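Side-chain contacts in probable enoyl-CoA hydratase/isomerase (Pseudomonas aeruginosa PAO1, PDB 5WYD), which probably acts as a hydro-lyase of the enoyl-CoA hydratase/isomerase (crotonase) family and is implicated in biosynthesis of the diffusible signal factor DSF: residues H26-T31 against E53-D58; C131-A136 against L205-K210. The protein carries 1 engineered substitution. One frame throughout, in Å; residues are numbered along the deposited sequence.

Interaction 1. Residues H26-T31 against E53-D58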
ATOM      1  N   HIS A  26     -22.356 -18.772 -25.740  1.00 54.70           N
ATOM      2  CA  HIS A  26     -21.637 -17.577 -25.332  1.00 31.60           C
ATOM      3  C   HIS A  26     -20.240 -17.889 -24.836  1.00 44.95           C
ATOM      4  O   HIS A  26     -19.577 -17.011 -24.303  1.00 44.12           O
ATOM      5  CB  HIS A  26     -22.416 -16.821 -24.262  1.00 31.94           C
ATOM      6  CG  HIS A  26     -23.701 -16.235 -24.754  1.00 39.14           C
ATOM      7  ND1 HIS A  26     -24.934 -16.749 -24.418  1.00 60.38           N
ATOM      8  CD2 HIS A  26     -23.946 -15.131 -25.497  1.00 45.92           C
ATOM      9  CE1 HIS A  26     -25.882 -16.017 -24.978  1.00 61.46           C
ATOM     10  NE2 HIS A  26     -25.308 -15.022 -25.630  1.00 58.69           N
ATOM     11  N   THR A  27     -19.791 -19.119 -24.962  1.00 37.78           N
ATOM     12  CA  THR A  27     -18.477 -19.510 -24.482  1.00 37.24           C
ATOM     13  C   THR A  27     -17.554 -19.640 -25.684  1.00 52.50           C
ATOM     14  O   THR A  27     -17.928 -20.232 -26.702  1.00 62.45           O
ATOM     15  CB  THR A  27     -18.579 -20.821 -23.699  1.00 24.45           C
ATOM     16  OG1 THR A  27     -19.459 -20.610 -22.593  1.00 30.02           O
ATOM     17  CG2 THR A  27     -17.231 -21.278 -23.156  1.00 27.02           C
ATOM     18  N   ALA A  28     -16.377 -19.030 -25.594  1.00 44.79           N
ATOM     19  CA  ALA A  28     -15.388 -19.098 -26.662  1.00 44.64           C
ATOM     20  C   ALA A  28     -14.277 -20.064 -26.276  1.00 52.39           C
ATOM     21  O   ALA A  28     -13.642 -19.895 -25.231  1.00 51.12           O
ATOM     22  CB  ALA A  28     -14.804 -17.721 -26.957  1.00 55.17           C
ATOM     23  N   LEU A  29     -14.026 -21.050 -27.136  1.00 59.17           N
ATOM     24  CA  LEU A  29     -13.027 -22.083 -26.896  1.00 53.48           C
ATOM     25  C   LEU A  29     -11.756 -21.787 -27.668  1.00 51.64           C
ATOM     26  O   LEU A  29     -11.768 -21.724 -28.901  1.00 61.02           O
ATOM     27  CB  LEU A  29     -13.543 -23.459 -27.300  1.00 61.22           C
ATOM     28  CG  LEU A  29     -12.440 -24.523 -27.312  1.00 57.49           C
ATOM     29  CD1 LEU A  29     -11.760 -24.701 -25.968  1.00 43.66           C
ATOM     30  CD2 LEU A  29     -13.011 -25.829 -27.833  1.00 84.74           C
ATOM     31  N   ILE A  30     -10.661 -21.671 -26.931  1.00 50.41           N
ATOM     32  CA  ILE A  30      -9.337 -21.410 -27.470  1.00 45.51           C
ATOM     33  C   ILE A  30      -8.452 -22.598 -27.167  1.00 50.45           C
ATOM     34  O   ILE A  30      -8.294 -22.968 -26.001  1.00 48.14           O
ATOM     35  CB  ILE A  30      -8.723 -20.161 -26.847  1.00 31.53           C
ATOM     36  CG1 ILE A  30      -9.745 -19.038 -26.909  1.00 56.38           C
ATOM     37  CG2 ILE A  30      -7.439 -19.857 -27.548  1.00 40.29           C
ATOM     38  CD1 ILE A  30      -9.278 -17.778 -26.231  1.00 56.19           C
ATOM     39  N   THR A  31      -7.826 -23.157 -28.189  1.00 51.04           N
ATOM     40  CA  THR A  31      -6.949 -24.287 -27.980  1.00 51.94           C
ATOM     41  C   THR A  31      -5.562 -23.921 -28.481  1.00 51.66           C
ATOM     42  O   THR A  31      -5.420 -23.358 -29.575  1.00 45.36           O
ATOM     43  CB  THR A  31      -7.484 -25.518 -28.695  1.00 56.01           C
ATOM     44  OG1 THR A  31      -8.766 -25.848 -28.149  1.00 79.46           O
ATOM     45  CG2 THR A  31      -6.561 -26.701 -28.429  1.00 43.51           C
ATOM     46  N   GLU A  53      -8.420  -9.268 -26.311  1.00 24.49           N
ATOM     47  CA  GLU A  53      -8.992  -7.956 -26.567  1.00 36.50           C
ATOM     48  C   GLU A  53     -10.198  -8.036 -27.477  1.00 38.01           C
ATOM     49  O   GLU A  53     -11.170  -7.295 -27.293  1.00 41.99           O
ATOM     50  CB  GLU A  53      -7.957  -7.042 -27.174  1.00 37.77           C
ATOM     51  CG  GLU A  53      -6.727  -6.943 -26.337  1.00 26.32           C
ATOM     52  CD  GLU A  53      -5.712  -6.074 -26.995  1.00 37.37           C
ATOM     53  OE1 GLU A  53      -6.016  -5.577 -28.100  1.00 47.87           O
ATOM     54  OE2 GLU A  53      -4.605  -5.924 -26.447  1.00 46.26           O
ATOM     55  N   HIS A  54     -10.130  -8.876 -28.506  1.00 41.18           N
ATOM     56  CA  HIS A  54     -11.281  -9.037 -29.376  1.00 34.58           C
ATOM     57  C   HIS A  54     -12.438  -9.629 -28.596  1.00 30.68           C
ATOM     58  O   HIS A  54     -13.592  -9.223 -28.771  1.00 35.49           O
ATOM     59  CB  HIS A  54     -10.900  -9.935 -30.547  1.00 49.45           C
ATOM     60  CG  HIS A  54     -10.089  -9.240 -31.595  1.00 68.63           C
ATOM     61  ND1 HIS A  54      -8.746  -8.983 -31.430  1.00 64.18           N
ATOM     62  CD2 HIS A  54     -10.415  -8.776 -32.826  1.00 73.42           C
ATOM     63  CE1 HIS A  54      -8.283  -8.373 -32.506  1.00 67.90           C
ATOM     64  NE2 HIS A  54      -9.272  -8.242 -33.371  1.00 68.73           N
ATOM     65  N   LEU A  55     -12.133 -10.598 -27.729  1.00 29.83           N
ATOM     66  CA  LEU A  55     -13.159 -11.247 -26.928  1.00 35.94           C
ATOM     67  C   LEU A  55     -13.812 -10.254 -25.978  1.00 37.29           C
ATOM     68  O   LEU A  55     -15.046 -10.206 -25.848  1.00 32.72           O
ATOM     69  CB  LEU A  55     -12.525 -12.396 -26.152  1.00 33.83           C
ATOM     70  CG  LEU A  55     -11.938 -13.523 -26.997  1.00 33.70           C
ATOM     71  CD1 LEU A  55     -11.404 -14.628 -26.109  1.00 23.67           C
ATOM     72  CD2 LEU A  55     -12.930 -14.042 -28.033  1.00 31.59           C
ATOM     73  N   ASN A  56     -12.994  -9.401 -25.370  1.00 35.77           N
ATOM     74  CA  ASN A  56     -13.522  -8.380 -24.486  1.00 30.15           C
ATOM     75  C   ASN A  56     -14.477  -7.478 -25.221  1.00 40.30           C
ATOM     76  O   ASN A  56     -15.428  -6.971 -24.634  1.00 58.75           O
ATOM     77  CB  ASN A  56     -12.390  -7.551 -23.921  1.00 31.45           C
ATOM     78  CG  ASN A  56     -11.668  -8.260 -22.859  1.00 44.01           C
ATOM     79  OD1 ASN A  56     -10.495  -8.022 -22.611  1.00 65.89           O
ATOM     80  ND2 ASN A  56     -12.369  -9.158 -22.203  1.00 43.07           N
ATOM     81  N   ARG A  57     -14.178  -7.169 -26.471  1.00 40.20           N
ATOM     82  CA  ARG A  57     -15.085  -6.330 -27.234  1.00 47.96           C
ATOM     83  C   ARG A  57     -16.413  -7.027 -27.518  1.00 50.21           C
ATOM     84  O   ARG A  57     -17.467  -6.384 -27.473  1.00 59.54           O
ATOM     85  CB  ARG A  57     -14.411  -5.895 -28.522  1.00 54.16           C
ATOM     86  CG  ARG A  57     -13.202  -5.023 -28.273  1.00 61.43           C
ATOM     87  CD  ARG A  57     -12.747  -4.400 -29.579  1.00 61.18           C
ATOM     88  NE  ARG A  57     -11.517  -3.639 -29.423  1.00 71.90           N
ATOM     89  CZ  ARG A  57     -10.305  -4.137 -29.656  1.00 73.47           C
ATOM     90  NH1 ARG A  57     -10.169  -5.397 -30.052  1.00 62.78           N
ATOM     91  NH2 ARG A  57      -9.227  -3.381 -29.487  1.00 75.17           N
ATOM     92  N   ASP A  58     -16.394  -8.324 -27.826  1.00 40.74           N
ATOM     93  CA  ASP A  58     -17.632  -9.006 -28.165  1.00 33.24           C
ATOM     94  C   ASP A  58     -18.519  -9.211 -26.946  1.00 35.83           C
ATOM     95  O   ASP A  58     -18.086  -9.797 -25.948  1.00 45.88           O
ATOM     96  CB  ASP A  58     -17.333 -10.349 -28.798  1.00 33.43           C
ATOM     97  CG  ASP A  58     -18.542 -10.935 -29.437  1.00 30.22           C
ATOM     98  OD1 ASP A  58     -19.652 -10.435 -29.153  1.00 28.87           O
ATOM     99  OD2 ASP A  58     -18.390 -11.868 -30.247  1.00 44.55           O
TER

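Interaction 2. Residues C131-A136 against L205-K210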
ATOM      1  N   CYS A 131      -5.820 -17.866 -15.629  1.00 35.56           N
ATOM      2  CA  CYS A 131      -7.226 -18.236 -15.716  1.00 37.27           C
ATOM      3  C   CYS A 131      -7.893 -18.184 -14.345  1.00 32.78           C
ATOM      4  O   CYS A 131      -7.266 -18.456 -13.313  1.00 27.21           O
ATOM      5  CB  CYS A 131      -7.351 -19.642 -16.259  1.00 41.99           C
ATOM      6  SG  CYS A 131      -6.403 -19.829 -17.726  1.00 51.58           S
ATOM      7  N   ASP A 132      -9.182 -17.833 -14.337  1.00 25.13           N
ATOM      8  CA  ASP A 132      -9.892 -17.757 -13.062  1.00 30.63           C
ATOM      9  C   ASP A 132     -10.042 -19.119 -12.393  1.00 29.02           C
ATOM     10  O   ASP A 132      -9.824 -19.246 -11.184  1.00 32.96           O
ATOM     11  CB  ASP A 132     -11.276 -17.150 -13.245  1.00 29.96           C
ATOM     12  CG  ASP A 132     -11.227 -15.799 -13.853  1.00 35.98           C
ATOM     13  OD1 ASP A 132     -10.297 -15.018 -13.540  1.00 44.31           O
ATOM     14  OD2 ASP A 132     -12.152 -15.497 -14.611  1.00 49.49           O
ATOM     15  N   ILE A 133     -10.432 -20.145 -13.136  1.00 32.23           N
ATOM     16  CA  ILE A 133     -10.750 -21.433 -12.532  1.00 25.46           C
ATOM     17  C   ILE A 133      -9.964 -22.507 -13.256  1.00 27.76           C
ATOM     18  O   ILE A 133      -9.767 -22.454 -14.473  1.00 32.30           O
ATOM     19  CB  ILE A 133     -12.261 -21.721 -12.624  1.00 19.60           C
ATOM     20  CG1 ILE A 133     -13.040 -20.502 -12.175  1.00 16.99           C
ATOM     21  CG2 ILE A 133     -12.644 -22.900 -11.730  1.00 22.72           C
ATOM     22  CD1 ILE A 133     -14.524 -20.612 -12.364  1.00 22.95           C
ATOM     23  N   ARG A 134      -9.547 -23.509 -12.516  1.00 27.57           N
ATOM     24  CA  ARG A 134      -8.773 -24.587 -13.099  1.00 40.81           C
ATOM     25  C   ARG A 134      -9.444 -25.933 -12.878  1.00 37.72           C
ATOM     26  O   ARG A 134      -9.793 -26.285 -11.747  1.00 43.79           O
ATOM     27  CB  ARG A 134      -7.360 -24.575 -12.537  1.00 40.03           C
ATOM     28  CG  ARG A 134      -6.577 -23.386 -13.012  1.00 34.56           C
ATOM     29  CD  ARG A 134      -5.561 -22.971 -11.988  1.00 30.77           C
ATOM     30  NE  ARG A 134      -6.216 -22.509 -10.788  1.00 29.53           N
ATOM     31  CZ  ARG A 134      -6.738 -21.302 -10.671  1.00 27.73           C
ATOM     32  NH1 ARG A 134      -6.671 -20.455 -11.683  1.00 23.85           N
ATOM     33  NH2 ARG A 134      -7.324 -20.937  -9.545  1.00 39.20           N
ATOM     34  N   ILE A 135      -9.602 -26.682 -13.966  1.00 38.82           N
ATOM     35  CA  ILE A 135     -10.156 -28.030 -13.956  1.00 43.65           C
ATOM     36  C   ILE A 135      -9.093 -28.961 -14.524  1.00 38.71           C
ATOM     37  O   ILE A 135      -8.669 -28.781 -15.672  1.00 42.43           O
ATOM     38  CB  ILE A 135     -11.439 -28.111 -14.803  1.00 32.03           C
ATOM     39  CG1 ILE A 135     -12.464 -27.082 -14.350  1.00 31.39           C
ATOM     40  CG2 ILE A 135     -12.041 -29.510 -14.765  1.00 43.87           C
ATOM     41  CD1 ILE A 135     -13.728 -27.170 -15.148  1.00 40.37           C
ATOM     42  N   ALA A 136      -8.721 -29.998 -13.770  1.00 38.93           N
ATOM     43  CA  ALA A 136      -7.659 -30.875 -14.243  1.00 49.96           C
ATOM     44  C   ALA A 136      -8.045 -32.351 -14.199  1.00 60.37           C
ATOM     45  O   ALA A 136      -8.799 -32.804 -13.328  1.00 59.96           O
ATOM     46  CB  ALA A 136      -6.370 -30.677 -13.434  1.00 48.83           C
ATOM     47  N   LEU A 205     -16.433 -26.728 -20.542  1.00 33.94           N
ATOM     48  CA  LEU A 205     -17.507 -26.152 -21.341  1.00 35.94           C
ATOM     49  C   LEU A 205     -18.807 -26.168 -20.570  1.00 41.37           C
ATOM     50  O   LEU A 205     -19.590 -25.209 -20.627  1.00 43.58           O
ATOM     51  CB  LEU A 205     -17.678 -26.955 -22.616  1.00 37.04           C
ATOM     52  CG  LEU A 205     -16.484 -26.927 -23.548  1.00 35.38           C
ATOM     53  CD1 LEU A 205     -16.724 -27.890 -24.695  1.00 55.97           C
ATOM     54  CD2 LEU A 205     -16.310 -25.534 -24.066  1.00 32.97           C
ATOM     55  N   LEU A 206     -19.073 -27.279 -19.880  1.00 40.31           N
ATOM     56  CA  LEU A 206     -20.284 -27.360 -19.088  1.00 48.43           C
ATOM     57  C   LEU A 206     -20.233 -26.332 -17.970  1.00 46.62           C
ATOM     58  O   LEU A 206     -21.191 -25.571 -17.787  1.00 34.51           O
ATOM     59  CB  LEU A 206     -20.480 -28.799 -18.586  1.00 53.81           C
ATOM     60  CG  LEU A 206     -21.657 -29.188 -17.677  1.00 69.15           C
ATOM     61  CD1 LEU A 206     -21.577 -28.786 -16.206  1.00 70.60           C
ATOM     62  CD2 LEU A 206     -22.861 -28.499 -18.294  1.00 72.75           C
ATOM     63  N   LEU A 207     -19.086 -26.227 -17.276  1.00 35.70           N
ATOM     64  CA  LEU A 207     -18.985 -25.220 -16.225  1.00 47.53           C
ATOM     65  C   LEU A 207     -19.159 -23.833 -16.824  1.00 42.48           C
ATOM     66  O   LEU A 207     -19.890 -22.997 -16.280  1.00 37.60           O
ATOM     67  CB  LEU A 207     -17.624 -25.312 -15.513  1.00 42.98           C
ATOM     68  CG  LEU A 207     -17.311 -24.486 -14.242  1.00 31.96           C
ATOM     69  CD1 LEU A 207     -15.961 -24.899 -13.636  1.00 39.75           C
ATOM     70  CD2 LEU A 207     -17.370 -22.987 -14.359  1.00 17.34           C
ATOM     71  N   ALA A 208     -18.552 -23.608 -17.991  1.00 45.80           N
ATOM     72  CA  ALA A 208     -18.625 -22.311 -18.643  1.00 44.19           C
ATOM     73  C   ALA A 208     -20.055 -21.948 -18.976  1.00 39.98           C
ATOM     74  O   ALA A 208     -20.420 -20.769 -18.935  1.00 39.37           O
ATOM     75  CB  ALA A 208     -17.766 -22.319 -19.910  1.00 55.75           C
ATOM     76  N   ALA A 209     -20.872 -22.940 -19.335  1.00 40.03           N
ATOM     77  CA  ALA A 209     -22.261 -22.657 -19.652  1.00 36.08           C
ATOM     78  C   ALA A 209     -23.001 -22.098 -18.440  1.00 31.71           C
ATOM     79  O   ALA A 209     -23.841 -21.205 -18.582  1.00 39.07           O
ATOM     80  CB  ALA A 209     -22.936 -23.923 -20.178  1.00 35.37           C
ATOM     81  N   LYS A 210     -22.670 -22.573 -17.238  1.00 36.57           N
ATOM     82  CA  LYS A 210     -23.375 -22.115 -16.041  1.00 50.37           C
ATOM     83  C   LYS A 210     -23.199 -20.619 -15.809  1.00 49.35           C
ATOM     84  O   LYS A 210     -24.107 -19.958 -15.288  1.00 47.02           O
ATOM     85  CB  LYS A 210     -22.896 -22.895 -14.809  1.00 54.72           C
ATOM     86  CG  LYS A 210     -23.154 -24.398 -14.823  1.00 59.53           C
ATOM     87  CD  LYS A 210     -22.498 -25.016 -13.586  1.00 65.52           C
ATOM     88  CE  LYS A 210     -22.546 -26.543 -13.518  1.00 76.12           C
ATOM     89  NZ  LYS A 210     -23.841 -27.171 -13.893  1.00 88.08           N
TER

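Interaction 1. Residues H26-T31 against E53-D58
Leu55, near the C-terminal end of helix 42-57, meets Ala28 and Ile30 on strand 27-32 in a small, buried and wholly apolar packing of helix on sheet. Both strand residues point their CB atoms at the helix, as expected of positions two apart in an extended chain, while Thr27, just before them, and Leu29, between them, face helix 200-211 on the other side of the sheet. Ile30 and Leu55 meet tip to tip, with Ile30 CD1 3.8 Å from Leu55 CD1. Each side chain is stretched to its full length, Ile30 with chi2 176° and Leu55 with chi2 -177°, which brings the two terminal methyls together between strand and helix. The other branch of Leu55 serves Ala28, whose CB lies 4.3 Å from Leu55 CD2. The backbones come nearest here, with the CA atoms of Ala28 and Leu55 8.2 Å apart. Strand 27-32, helix 42-57 and strand 63-68 form a beta-alpha-beta unit in which the two strands lie parallel and adjacent; Leu55 also touches Leu64 on the second of them. Just past the helix, Asp58 leaves helical geometry, and its OD1 accepts a hydrogen bond from the backbone N of Asp60.

Interaction 2. Residues C131-A136 against L205-K210
Leu207 of helix 200-211 meets Ile133 and Ile135 of strand 133-137 with both of its methyls, and it contributes half of the roughly 132 Å² buried here. Its CG stands anti to the backbone N (chi1 -172°), and the fork at the end gives one branch to each isoleucine. The tighter side is CD1, 3.5 Å from Ile135 CD1, a close approach for two methyl groups; the same Leu207 CD1 also lies 4.2 Å from Ile135 CG1, the leucine methyl meeting the end of the isoleucine at a slant, near both CG1 and CD1. On the other branch Leu207 CD2 is 4.2 Å from Ile133 CD1, a looser fit.

Ile133 and Ile135 lie on the same face of the strand and share their side-chain shape, each with CD1 extended away from the backbone, so they offer two neighbouring methyls to the one leucine. Arg134 between them points away from the helix. This strand belongs to the mixed sheet of the crotonase fold, lying between strands 111-116 and 193-195, and helix 200-211 packs across it: Leu207 also touches Ile113, while Ala208 reaches Ala63 and Val65 on strand 63-68. On the opposite side, the Arg134 guanidinium is held by a salt bridge to Glu192 and a hydrogen bond from NE to Leu190 O, besides a weak bond from Arg134 NH1 to Cys131 O in the plane of the group, bent to 117°. A subunit interface adjoins the contact as well. Cys176 of the second subunit packs against both Ile133 and Leu207, and Asp132, next to Ile133, forms a salt bridge with Lys171 of that subunit.

How the interactions relate
Interactions 1 and 2 use the two faces of one sheet, with strands 63-68 and 111-116 lying between the strands involved. Their centres are 14 Å apart, yet they touch: Thr27, whose neighbour Ala28 faces helix 42-57, sends its CG2 to within 3.5 Å of Ala208 CB on helix 200-211. That helix therefore spans the sheet from strand 133-137 to strand 27-32. Interaction 2 is the one that borders a second subunit, whereas no other chain touches the segments of interaction 1. The bound pentanedial is lined by Lys72, Phe73 and Arg179, none of them in either contact; both are packing within the fold.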